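Local structure of DyP-type peroxidase (Thermobifida cellulosilytica, 4GS1) at residues B[55-60]-B[141-146]; B[90-95]-B[103-108]; B[114-119]-B[390-395]; B[150-155]-B[341-346]; B[167-172]-B[176-181]. The protein probably uses hydrogen peroxide to oxidise dyes and other substrates at a bound haem, as a DyP-type peroxidase. All coordinates share one frame; numbering follows the deposited sequence. Where two conformers were deposited one is given.

Four of the five contacts involve the four-stranded antiparallel sheet of the N-terminal half. Contacts 1 and 5, with centres 11 Å apart, meet where inner strand 50-58 pairs with outer strand 176-185, joined by a hydrogen bond of 2.7 Å from Arg179 N to Ala55 O. Contact 2 lies at the other edge, tied to contact 4 by Thr108 N donating to Gln152 O over 2.8 Å. Contact 3 packs beside helix 66-90 and meets contact 1 through Leu58 and Leu115. Of the five, contact 4 is the one whose two segments lie in different sheets; the side chain of its Met341 comes to about 10 Å from the haem.

Contact 1: residues B[55-60]-B[141-146]; sequences AFDLAE and RPRWCG
Ala55 meets Gly146 where strand 50-58 passes the loop 141-146, and their approach is the close part of an otherwise slight contact that buries 92 Å². The methyl CB of Ala55 is directed at the loop and rests 3.5 Å from Gly146 O. That carbonyl is also held by the indole NE1 of Trp180, so it is a polar atom already paired when the methyl packs against it. The touching parts, residues 55-57 and 143-146, run at 95° to each other, and the backbones stay apart, with the CA atoms of Ala55 and Gly146 separated by 7.3 Å.

The other half of the contact is loose and faces solvent. Arg143, whose chain is bent at chi2 and chi3, brings NH2 to 4.2 Å from Asp57 OD2, but carboxylate and guanidinium planes stand 81° apart and the oxygen lies well out of the guanidinium plane. Opposite charges are near each other here without a salt bridge, and since Arg143 was modelled in two conformers even this approach is doubtful. The firm partner of Asp57 OD2 is Arg179, which bonds in turn to Cys145 O, while Asp57 OD1 accepts from Asp148 N. The loop, which leads from helix 113-118 to strand 149-155, thus lies beside strand 50-58, close to where strand 176-185 pairs with it, and Phe377 of strand 369-379 packs on Ala55.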
# COMPACT_ATOMS: atom_id res chain seq x y z
N ALA B 55 6.09 14.86 -2.82
CA ALA B 55 6.38 16.29 -2.92
C ALA B 55 7.72 16.55 -2.25
O ALA B 55 8.01 16.00 -1.18
CB ALA B 55 5.27 17.11 -2.25
N PHE B 56 8.56 17.37 -2.88
CA PHE B 56 9.89 17.68 -2.35
C PHE B 56 10.07 19.17 -2.16
O PHE B 56 9.48 19.97 -2.88
CB PHE B 56 10.98 17.28 -3.35
CG PHE B 56 11.00 15.81 -3.72
CD1 PHE B 56 11.93 14.95 -3.14
CD2 PHE B 56 10.14 15.30 -4.69
CE1 PHE B 56 11.98 13.61 -3.51
CE2 PHE B 56 10.19 13.96 -5.06
CZ PHE B 56 11.10 13.12 -4.47
N ASP B 57 10.93 19.55 -1.21
CA ASP B 57 11.42 20.92 -1.15
C ASP B 57 12.91 20.95 -1.47
O ASP B 57 13.61 19.96 -1.24
CB ASP B 57 11.22 21.51 0.25
CG ASP B 57 9.78 21.76 0.57
OD1 ASP B 57 9.01 22.08 -0.36
OD2 ASP B 57 9.40 21.61 1.76
N LEU B 58 13.39 22.07 -2.00
CA LEU B 58 14.83 22.29 -2.07
C LEU B 58 15.37 22.42 -0.65
O LEU B 58 14.79 23.10 0.18
CB LEU B 58 15.17 23.56 -2.85
CG LEU B 58 14.94 23.53 -4.35
CD1 LEU B 58 15.41 24.84 -4.97
CD2 LEU B 58 15.70 22.36 -4.96
N ALA B 59 16.49 21.76 -0.38
CA ALA B 59 17.14 21.87 0.92
C ALA B 59 17.83 23.22 1.09
O ALA B 59 18.14 23.89 0.10
CB ALA B 59 18.14 20.75 1.12
N GLU B 60 18.07 23.61 2.34
CA GLU B 60 18.83 24.81 2.65
C GLU B 60 20.32 24.46 2.63
O GLU B 60 20.68 23.28 2.66
CB GLU B 60 18.42 25.32 4.04
CG GLU B 60 16.96 25.74 4.15
CD GLU B 60 16.64 27.02 3.40
OE1 GLU B 60 17.58 27.66 2.87
OE2 GLU B 60 15.45 27.38 3.33
N ARG B 141 -3.58 19.86 6.77
CA ARG B 141 -2.34 19.79 7.56
C ARG B 141 -1.26 20.46 6.72
O ARG B 141 -0.97 20.01 5.62
CB ARG B 141 -1.91 18.34 7.79
CG ARG B 141 -2.63 17.59 8.92
CD ARG B 141 -4.07 17.30 8.59
NE ARG B 141 -4.66 16.36 9.54
CZ ARG B 141 -5.91 16.43 9.99
NH1 ARG B 141 -6.70 17.42 9.57
NH2 ARG B 141 -6.37 15.53 10.85
N PRO B 142 -0.63 21.53 7.25
CA PRO B 142 0.35 22.29 6.45
C PRO B 142 1.48 21.47 5.84
O PRO B 142 1.90 21.74 4.71
CB PRO B 142 0.90 23.30 7.46
CG PRO B 142 -0.22 23.52 8.42
CD PRO B 142 -0.88 22.17 8.56
N ARG B 143 1.97 20.47 6.58
CA ARG B 143 3.10 19.67 6.09
C ARG B 143 2.68 18.64 5.05
O ARG B 143 3.53 17.99 4.44
CB ARG B 143 3.84 19.02 7.25
CG ARG B 143 4.55 20.03 8.16
CD ARG B 143 5.42 21.02 7.36
NE ARG B 143 6.58 20.41 6.71
CZ ARG B 143 7.63 21.08 6.25
NH1 ARG B 143 7.68 22.40 6.38
NH2 ARG B 143 8.64 20.43 5.69
N TRP B 144 1.37 18.50 4.84
CA TRP B 144 0.83 17.64 3.79
C TRP B 144 0.37 18.49 2.61
O TRP B 144 -0.37 18.00 1.75
CB TRP B 144 -0.37 16.84 4.30
CG TRP B 144 -0.07 15.72 5.23
CD1 TRP B 144 1.16 15.26 5.60
CD2 TRP B 144 -1.03 14.90 5.90
NE1 TRP B 144 1.01 14.19 6.47
CE2 TRP B 144 -0.33 13.96 6.67
CE3 TRP B 144 -2.43 14.89 5.93
CZ2 TRP B 144 -0.97 13.00 7.46
CZ3 TRP B 144 -3.07 13.93 6.71
CH2 TRP B 144 -2.34 13.01 7.47
N CYS B 145 0.78 19.75 2.57
CA CYS B 145 0.40 20.64 1.48
C CYS B 145 1.60 21.21 0.75
O CYS B 145 2.66 21.40 1.33
CB CYS B 145 -0.44 21.80 2.01
SG CYS B 145 -2.02 21.31 2.70
N GLY B 146 1.41 21.51 -0.53
CA GLY B 146 2.43 22.22 -1.29
C GLY B 146 3.69 21.43 -1.62
O GLY B 146 3.68 20.20 -1.69

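Contact 2: residues B[90-95]-B[103-108]; sequences DGPEGA and ASLMVT
Pro92 and Leu105 meet inside the first beta-alpha-beta unit of a ferredoxin-like domain, where the chain leaves helix 66-90 and returns to strand 106-111. Helix 66-90 ends at Asp90, and Gly91 breaks away from helical geometry with a positive phi of 80°. A side chain at that position would run into both the carbonyl oxygen of Asp90 and CD of Pro92, so the absence of one is what lets the chain turn here with proline next in line.

The turn presents the proline ring to Leu105, which lies just before the strand begins. One methyl does the touching: Leu105 CD2 is 3.9 Å from Pro92 CD and 4.1 Å from Pro92 CG, so it sits against one corner of the ring. The same methyl, Leu105 CD2, passes 4.4 Å from Gly91 CA, the more distant flank of the contact. With CG anti to the backbone N (chi1 175°), Leu105 points CD2 at the proline ring. Leu87 of helix 66-90 packs on both Pro92 and Leu105, while helix 158-172 adds Ala163 on the proline and Ala164 on the leucine.

With only 69 Å² buried and no polar atom joining the two segments, the contact is purely apolar. It consists of a methyl fitted against a ring, a small and non-directional interaction between two side chains on which helices 66-90 and 158-172 also pack.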
# COMPACT_ATOMS: atom_id res chain seq x y z
N ASP B 90 14.37 0.56 -19.21
CA ASP B 90 15.01 -0.64 -18.67
C ASP B 90 14.48 -1.12 -17.31
O ASP B 90 14.86 -2.19 -16.85
CB ASP B 90 16.52 -0.42 -18.54
CG ASP B 90 17.20 -0.20 -19.87
OD1 ASP B 90 18.24 0.50 -19.88
OD2 ASP B 90 16.71 -0.71 -20.90
N GLY B 91 13.64 -0.31 -16.67
CA GLY B 91 13.20 -0.63 -15.32
C GLY B 91 14.23 -0.25 -14.28
O GLY B 91 15.30 0.25 -14.62
N PRO B 92 13.92 -0.48 -12.99
CA PRO B 92 14.83 -0.09 -11.91
C PRO B 92 16.12 -0.89 -11.86
O PRO B 92 16.14 -2.06 -12.24
CB PRO B 92 14.00 -0.36 -10.64
CG PRO B 92 12.55 -0.29 -11.12
CD PRO B 92 12.60 -0.91 -12.49
N GLU B 93 17.18 -0.25 -11.36
CA GLU B 93 18.52 -0.85 -11.26
C GLU B 93 18.63 -1.97 -10.23
O GLU B 93 19.28 -2.99 -10.48
CB GLU B 93 19.54 0.26 -10.94
CG GLU B 93 21.01 -0.16 -10.96
CD GLU B 93 21.47 -0.87 -9.69
OE1 GLU B 93 21.07 -0.44 -8.59
OE2 GLU B 93 22.23 -1.85 -9.80
N GLY B 94 18.00 -1.78 -9.07
CA GLY B 94 18.25 -2.65 -7.93
C GLY B 94 18.04 -4.15 -8.09
O GLY B 94 17.46 -4.61 -9.07
N ALA B 95 18.51 -4.92 -7.11
CA ALA B 95 18.21 -6.34 -7.05
C ALA B 95 16.76 -6.52 -6.59
O ALA B 95 16.16 -7.56 -6.85
CB ALA B 95 19.16 -7.07 -6.11
N ALA B 103 5.77 -3.70 -16.07
CA ALA B 103 4.64 -3.23 -15.26
C ALA B 103 4.25 -1.77 -15.48
O ALA B 103 3.84 -1.09 -14.53
CB ALA B 103 4.92 -3.49 -13.77
N SER B 104 4.36 -1.30 -16.72
CA SER B 104 3.86 0.02 -17.10
C SER B 104 4.46 1.16 -16.28
O SER B 104 3.79 2.16 -16.01
CB SER B 104 2.33 0.08 -16.99
OG SER B 104 1.72 -0.80 -17.93
N LEU B 105 5.72 1.00 -15.87
CA LEU B 105 6.38 1.99 -15.00
C LEU B 105 6.45 3.35 -15.68
O LEU B 105 6.92 3.46 -16.81
CB LEU B 105 7.78 1.51 -14.62
CG LEU B 105 8.63 2.48 -13.81
CD1 LEU B 105 7.93 2.81 -12.49
CD2 LEU B 105 10.01 1.85 -13.54
N MET B 106 5.98 4.38 -14.99
CA MET B 106 5.95 5.72 -15.55
C MET B 106 6.28 6.77 -14.49
O MET B 106 5.88 6.63 -13.33
CB MET B 106 4.58 6.01 -16.19
CG MET B 106 3.38 5.68 -15.29
SD MET B 106 1.79 6.07 -16.08
CE MET B 106 1.74 4.90 -17.42
N VAL B 107 6.99 7.81 -14.92
CA VAL B 107 7.45 8.89 -14.03
C VAL B 107 7.00 10.25 -14.57
O VAL B 107 7.24 10.57 -15.74
CB VAL B 107 9.00 8.89 -13.89
CG1 VAL B 107 9.45 9.98 -12.93
CG2 VAL B 107 9.50 7.53 -13.42
N THR B 108 6.34 11.04 -13.72
CA THR B 108 5.90 12.40 -14.04
C THR B 108 6.65 13.40 -13.16
O THR B 108 6.79 13.18 -11.96
CB THR B 108 4.41 12.58 -13.73
OG1 THR B 108 3.68 11.42 -14.15
CG2 THR B 108 3.85 13.83 -14.42

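Contact 3: residues B[114-119]-B[390-395]; sequences SLLEAM and QDLVEG
Leu116 pairs with Leu392 and Met119 with Val393 as the end of helix 113-118 comes beside the C-terminal helix 390-393, the CA atoms of the first pair lying 8.9 Å apart and those of the second 8.7 Å. Leu392 is at the centre. Its CD2 methyl is shared, 3.7 Å from Leu116 CD1 and 3.9 Å from Met119 CE, while its CD1 lies 4.2 Å from Leu116 CD2. Met119 reaches this spot by a bend at chi3 (-61°), which turns the terminal methyl back to Leu392 CG and CD2. The sulfur stays behind, and Met119 SD is 4.4 Å from Val393 CG2. Were Leu392 cut back to an alanine, the ends of Leu116 and Met119 would probably be left without their common partner and a gap would open between the helices. Ala73 of helix 66-90 packs on both Met119 and Val393. Between the two segments themselves the attraction is wholly apolar, resting on close methyl packing, while Arg70, from outside them, adds hydrogen bonds to the carbonyl oxygens of Leu392 and Val393 at the helix end.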
# COMPACT_ATOMS: atom_id res chain seq x y z
N SER B 114 6.09 27.73 -5.41
CA SER B 114 7.10 28.14 -4.43
C SER B 114 8.54 27.98 -4.94
O SER B 114 9.45 28.64 -4.43
CB SER B 114 6.91 27.38 -3.11
OG SER B 114 6.97 25.98 -3.34
N LEU B 115 8.74 27.11 -5.92
CA LEU B 115 10.06 26.99 -6.55
C LEU B 115 10.40 28.28 -7.26
O LEU B 115 11.53 28.78 -7.17
CB LEU B 115 10.10 25.82 -7.55
CG LEU B 115 11.49 25.58 -8.15
CD1 LEU B 115 12.40 24.86 -7.16
CD2 LEU B 115 11.42 24.81 -9.46
N LEU B 116 9.43 28.83 -7.99
CA LEU B 116 9.66 30.06 -8.73
C LEU B 116 9.92 31.21 -7.77
O LEU B 116 10.75 32.08 -8.04
CB LEU B 116 8.49 30.36 -9.69
CG LEU B 116 8.49 29.56 -11.00
CD1 LEU B 116 8.06 28.09 -10.80
CD2 LEU B 116 7.58 30.23 -12.01
N GLU B 117 9.23 31.21 -6.64
CA GLU B 117 9.48 32.23 -5.62
C GLU B 117 10.91 32.14 -5.07
O GLU B 117 11.60 33.16 -4.95
CB GLU B 117 8.45 32.16 -4.48
CG GLU B 117 7.00 32.44 -4.92
CD GLU B 117 6.86 33.73 -5.74
OE1 GLU B 117 7.54 34.72 -5.42
OE2 GLU B 117 6.06 33.74 -6.71
N ALA B 118 11.36 30.93 -4.77
CA ALA B 118 12.72 30.73 -4.28
C ALA B 118 13.78 31.15 -5.30
O ALA B 118 14.87 31.57 -4.93
CB ALA B 118 12.94 29.27 -3.88
N MET B 119 13.46 31.02 -6.59
CA MET B 119 14.39 31.42 -7.65
C MET B 119 14.28 32.90 -7.99
O MET B 119 14.95 33.36 -8.92
CB MET B 119 14.17 30.59 -8.92
CG MET B 119 14.36 29.10 -8.75
SD MET B 119 14.18 28.16 -10.28
CE MET B 119 12.49 28.53 -10.74
N GLN B 390 13.35 22.79 -18.11
CA GLN B 390 14.63 23.34 -18.57
C GLN B 390 14.45 24.74 -19.16
O GLN B 390 15.31 25.61 -19.00
CB GLN B 390 15.32 22.39 -19.57
CG GLN B 390 16.75 22.81 -19.97
CD GLN B 390 17.52 21.72 -20.69
OE1 GLN B 390 17.02 20.61 -20.90
NE2 GLN B 390 18.75 22.03 -21.09
N ASP B 391 13.32 24.96 -19.83
CA ASP B 391 12.98 26.29 -20.35
C ASP B 391 12.86 27.31 -19.22
O ASP B 391 13.20 28.48 -19.39
CB ASP B 391 11.67 26.25 -21.15
CG ASP B 391 11.79 25.49 -22.45
OD1 ASP B 391 12.93 25.29 -22.92
OD2 ASP B 391 10.74 25.09 -23.01
N LEU B 392 12.35 26.87 -18.08
CA LEU B 392 12.18 27.75 -16.93
C LEU B 392 13.52 28.08 -16.28
O LEU B 392 13.87 29.26 -16.11
CB LEU B 392 11.28 27.09 -15.89
CG LEU B 392 11.13 27.80 -14.54
CD1 LEU B 392 10.53 29.18 -14.74
CD2 LEU B 392 10.27 26.99 -13.60
N VAL B 393 14.26 27.04 -15.93
CA VAL B 393 15.50 27.17 -15.18
C VAL B 393 16.61 27.83 -16.00
O VAL B 393 17.39 28.63 -15.47
CB VAL B 393 15.96 25.81 -14.62
CG1 VAL B 393 17.37 25.89 -14.08
CG2 VAL B 393 15.01 25.34 -13.52
N GLU B 394 16.68 27.50 -17.29
CA GLU B 394 17.69 28.08 -18.17
C GLU B 394 17.20 29.33 -18.91
O GLU B 394 17.87 29.82 -19.82
CB GLU B 394 18.18 27.05 -19.19
CG GLU B 394 18.94 25.87 -18.60
CD GLU B 394 19.55 24.98 -19.66
OE1 GLU B 394 19.34 25.25 -20.87
OE2 GLU B 394 20.24 24.00 -19.29
N GLY B 395 16.04 29.84 -18.52
CA GLY B 395 15.45 30.99 -19.18
C GLY B 395 15.59 32.30 -18.42
O GLY B 395 15.18 33.35 -18.90
OXT GLY B 395 16.11 32.34 -17.30

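Contact 4: residues B[150-155]-B[341-346]; sequences MLQVGA and MAWQGN
Gln152 of strand 149-155 reaches across to Met341 and Trp343 of strand 334-344 and makes the close contacts from its strand; 129 Å² is buried in all. The backbones do not pair: the nearest CA atoms, those of Gln152 and Met341, are 10.6 Å apart, and side chains fill the interval.

The first kind of interaction is between amide and thioether. One end of the Gln152 amide packs on the sulfur and terminal methyl of Met341. The two side chains come from opposite directions, Gln152 being fully stretched with CG anti to the backbone N (chi1 177°), whereas in Met341 the bend at chi3 (-87°) swings CE round beside the amide that SD already touches. The oxygen and nitrogen ends of the amide cannot be told apart with confidence, so the nature of any polar interaction with the sulfur stays open.

The second kind is between amide and indole. The amide of Gln152 comes to the edge of the Trp343 indole at CZ2, near the ring plane. Amide and ring planes are inclined by 39°, and with the approach at the edge the groups do not stack.

All three residues are buried close to the middle of the molecule. Arg320 of strand 318-328 touches both Gln152 and Trp343, and Leu242 of strand 240-249 packs on Met341 and Trp343. The contact therefore joins the N-terminal and C-terminal sheets, with strand 149-155 hydrogen-bonded in its own sheet between strands 106-111 and 50-58.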
# COMPACT_ATOMS: atom_id res chain seq x y z
N MET B 150 7.69 17.92 -7.52
CA MET B 150 6.83 16.75 -7.42
C MET B 150 7.30 15.61 -8.32
O MET B 150 7.73 15.83 -9.46
CB MET B 150 5.39 17.15 -7.78
CG MET B 150 4.36 16.07 -7.62
SD MET B 150 4.19 15.02 -9.07
CE MET B 150 4.03 16.22 -10.39
N LEU B 151 7.23 14.38 -7.81
CA LEU B 151 7.32 13.19 -8.66
C LEU B 151 6.01 12.40 -8.50
O LEU B 151 5.53 12.21 -7.38
CB LEU B 151 8.51 12.29 -8.30
CG LEU B 151 9.91 12.80 -8.65
CD1 LEU B 151 10.96 11.80 -8.15
CD2 LEU B 151 10.03 13.01 -10.15
N GLN B 152 5.42 11.98 -9.62
CA GLN B 152 4.36 10.98 -9.58
C GLN B 152 4.98 9.74 -10.21
O GLN B 152 5.42 9.78 -11.36
CB GLN B 152 3.13 11.41 -10.39
CG GLN B 152 2.02 10.34 -10.44
CD GLN B 152 0.87 10.68 -11.36
OE1 GLN B 152 1.07 11.12 -12.51
NE2 GLN B 152 -0.34 10.48 -10.88
N VAL B 153 5.06 8.66 -9.45
CA VAL B 153 5.62 7.42 -9.95
C VAL B 153 4.51 6.38 -9.96
O VAL B 153 3.81 6.22 -8.97
CB VAL B 153 6.81 6.94 -9.09
CG1 VAL B 153 7.58 5.84 -9.82
CG2 VAL B 153 7.74 8.10 -8.74
N GLY B 154 4.33 5.69 -11.08
CA GLY B 154 3.25 4.72 -11.17
C GLY B 154 3.73 3.41 -11.76
O GLY B 154 4.64 3.39 -12.57
N ALA B 155 3.11 2.31 -11.34
CA ALA B 155 3.41 1.00 -11.92
C ALA B 155 2.29 0.04 -11.61
O ALA B 155 1.50 0.27 -10.70
CB ALA B 155 4.73 0.47 -11.38
N MET B 341 -6.69 13.40 -7.84
CA MET B 341 -5.75 14.08 -8.73
C MET B 341 -6.46 14.57 -9.98
O MET B 341 -6.92 13.78 -10.80
CB MET B 341 -4.59 13.15 -9.07
CG MET B 341 -3.66 12.92 -7.89
SD MET B 341 -2.16 12.06 -8.38
CE MET B 341 -2.73 10.43 -8.22
N ALA B 342 -6.58 15.89 -10.11
CA ALA B 342 -7.26 16.47 -11.26
C ALA B 342 -6.25 17.11 -12.20
O ALA B 342 -5.38 17.86 -11.76
CB ALA B 342 -8.27 17.52 -10.81
N TRP B 343 -6.39 16.83 -13.49
CA TRP B 343 -5.51 17.39 -14.51
C TRP B 343 -6.30 18.35 -15.38
O TRP B 343 -7.42 18.03 -15.79
CB TRP B 343 -4.95 16.25 -15.38
CG TRP B 343 -4.04 15.34 -14.64
CD1 TRP B 343 -4.37 14.17 -14.00
CD2 TRP B 343 -2.64 15.53 -14.44
NE1 TRP B 343 -3.25 13.62 -13.42
CE2 TRP B 343 -2.17 14.43 -13.68
CE3 TRP B 343 -1.73 16.52 -14.83
CZ2 TRP B 343 -0.84 14.31 -13.30
CZ3 TRP B 343 -0.41 16.39 -14.46
CH2 TRP B 343 0.02 15.29 -13.71
N GLN B 344 -5.72 19.51 -15.69
CA GLN B 344 -6.43 20.52 -16.48
C GLN B 344 -5.44 21.51 -17.06
O GLN B 344 -4.33 21.67 -16.55
CB GLN B 344 -7.46 21.26 -15.62
CG GLN B 344 -6.85 22.02 -14.43
CD GLN B 344 -7.04 21.28 -13.12
OE1 GLN B 344 -8.15 21.23 -12.59
NE2 GLN B 344 -5.97 20.66 -12.62
N GLY B 345 -5.85 22.21 -18.11
CA GLY B 345 -4.99 23.22 -18.71
C GLY B 345 -4.88 24.48 -17.86
O GLY B 345 -3.94 25.26 -18.01
N ASN B 346 -5.85 24.67 -16.98
CA ASN B 346 -5.92 25.88 -16.16
C ASN B 346 -6.83 25.62 -14.96
O ASN B 346 -8.04 25.41 -15.13
CB ASN B 346 -6.50 27.02 -17.00
CG ASN B 346 -6.69 28.31 -16.22
OD1 ASN B 346 -6.27 28.43 -15.07
ND2 ASN B 346 -7.30 29.30 -16.87

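Contact 5: residues B[167-172]-B[176-181]; sequences ELVAAT and TTVRWS
Thr176 OG1 is gripped from several directions at the start of strand 176-185. Thr176 OG1 shares a 2.7 Å hydrogen bond with Thr172 OG1 and another of 2.7 Å with water 1, the donor undecided in both. That water donates to Val169 O over 2.8 Å, so it links the helix backbone to the strand hydroxyl. A weak, longer alternative from Thr176 OG1 to Thr172 O, at 3.3 Å, would need the hydroxyl's one proton too. The main backbone tie is Thr176 N to Thr172 O, 3.1 Å and 151° at the hydrogen.

Both threonines place OG1 between the backbone N and carbonyl carbon (chi1 56° in Thr176), which brings the two OG1 atoms within bonding distance. A valine in place of Thr176 would probably leave Thr172 OG1 without its mate and water 1 without one of its two holds.

Further along, Val169 CG1 meets Val178 CG2 at 4.1 Å, the side chains crossing at about a right angle. Trp328 of the second subunit packs on both valines, so this outer edge belongs to the dimer contact. Beyond it, Arg179 and Trp180 both face Ala55 in a classic beta bulge. The arrangement is the tight helix-to-strand connection of a ferredoxin-like fold, in which helix 158-172 leads into the fourth, edge strand of the sheet.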
# COMPACT_ATOMS: atom_id res chain seq x y z
N GLU B 167 15.05 4.70 -5.88
CA GLU B 167 16.07 5.16 -6.81
C GLU B 167 15.97 6.67 -7.09
O GLU B 167 16.96 7.39 -7.01
CB GLU B 167 16.01 4.36 -8.12
CG GLU B 167 16.95 4.87 -9.20
CD GLU B 167 16.88 4.04 -10.48
OE1 GLU B 167 16.63 2.81 -10.39
OE2 GLU B 167 17.09 4.61 -11.56
N LEU B 168 14.76 7.14 -7.41
CA LEU B 168 14.58 8.55 -7.75
C LEU B 168 14.83 9.49 -6.57
O LEU B 168 15.46 10.55 -6.73
CB LEU B 168 13.17 8.79 -8.33
CG LEU B 168 12.95 8.24 -9.74
CD1 LEU B 168 11.46 8.02 -10.01
CD2 LEU B 168 13.52 9.20 -10.78
N VAL B 169 14.37 9.11 -5.38
CA VAL B 169 14.53 9.97 -4.21
C VAL B 169 16.00 10.05 -3.80
O VAL B 169 16.52 11.12 -3.50
CB VAL B 169 13.68 9.46 -3.03
CG1 VAL B 169 14.00 10.25 -1.76
CG2 VAL B 169 12.21 9.60 -3.38
N ALA B 170 16.68 8.91 -3.83
CA ALA B 170 18.09 8.87 -3.44
C ALA B 170 18.96 9.61 -4.44
O ALA B 170 20.02 10.13 -4.08
CB ALA B 170 18.55 7.44 -3.28
N ALA B 171 18.52 9.66 -5.70
CA ALA B 171 19.33 10.26 -6.77
C ALA B 171 19.56 11.75 -6.57
O ALA B 171 20.60 12.28 -6.98
CB ALA B 171 18.71 9.98 -8.13
N THR B 172 18.61 12.44 -5.94
CA THR B 172 18.70 13.89 -5.81
C THR B 172 18.96 14.38 -4.39
O THR B 172 19.04 15.58 -4.15
CB THR B 172 17.44 14.59 -6.37
OG1 THR B 172 16.27 14.04 -5.74
CG2 THR B 172 17.33 14.39 -7.88
N THR B 176 17.48 17.79 -2.61
CA THR B 176 16.04 17.74 -2.34
C THR B 176 15.75 17.02 -1.03
O THR B 176 16.53 16.16 -0.61
CB THR B 176 15.26 17.01 -3.46
OG1 THR B 176 15.81 15.70 -3.65
CG2 THR B 176 15.33 17.77 -4.78
N THR B 177 14.63 17.37 -0.40
CA THR B 177 14.16 16.69 0.81
C THR B 177 12.68 16.38 0.63
O THR B 177 11.93 17.22 0.13
CB THR B 177 14.29 17.60 2.05
OG1 THR B 177 15.64 18.08 2.16
CG2 THR B 177 13.94 16.82 3.30
N VAL B 178 12.25 15.18 1.01
CA VAL B 178 10.82 14.85 0.94
C VAL B 178 10.00 15.72 1.90
O VAL B 178 10.31 15.81 3.09
CB VAL B 178 10.55 13.36 1.23
CG1 VAL B 178 9.06 13.10 1.32
CG2 VAL B 178 11.15 12.49 0.13
N ARG B 179 8.96 16.36 1.37
CA ARG B 179 8.04 17.15 2.19
C ARG B 179 6.86 16.31 2.67
O ARG B 179 6.55 16.27 3.87
CB ARG B 179 7.54 18.38 1.40
CG ARG B 179 6.67 19.33 2.21
CD ARG B 179 6.23 20.54 1.36
NE ARG B 179 5.35 21.43 2.12
CZ ARG B 179 5.79 22.43 2.88
NH1 ARG B 179 7.09 22.69 2.98
NH2 ARG B 179 4.93 23.17 3.55
N TRP B 180 6.19 15.65 1.73
CA TRP B 180 5.13 14.70 2.05
C TRP B 180 5.05 13.68 0.92
O TRP B 180 5.56 13.90 -0.17
CB TRP B 180 3.76 15.40 2.29
CG TRP B 180 3.21 16.19 1.12
CD1 TRP B 180 3.32 17.55 0.92
CD2 TRP B 180 2.47 15.68 0.01
NE1 TRP B 180 2.69 17.90 -0.25
CE2 TRP B 180 2.17 16.77 -0.83
CE3 TRP B 180 2.04 14.40 -0.36
CZ2 TRP B 180 1.45 16.63 -2.02
CZ3 TRP B 180 1.32 14.26 -1.55
CH2 TRP B 180 1.04 15.36 -2.37
N SER B 181 4.44 12.54 1.19
CA SER B 181 4.20 11.57 0.12
C SER B 181 2.97 10.76 0.44
O SER B 181 2.54 10.70 1.59
CB SER B 181 5.41 10.65 -0.08
OG SER B 181 5.42 9.61 0.89
O HOH W 1 15.46 13.41 -2.30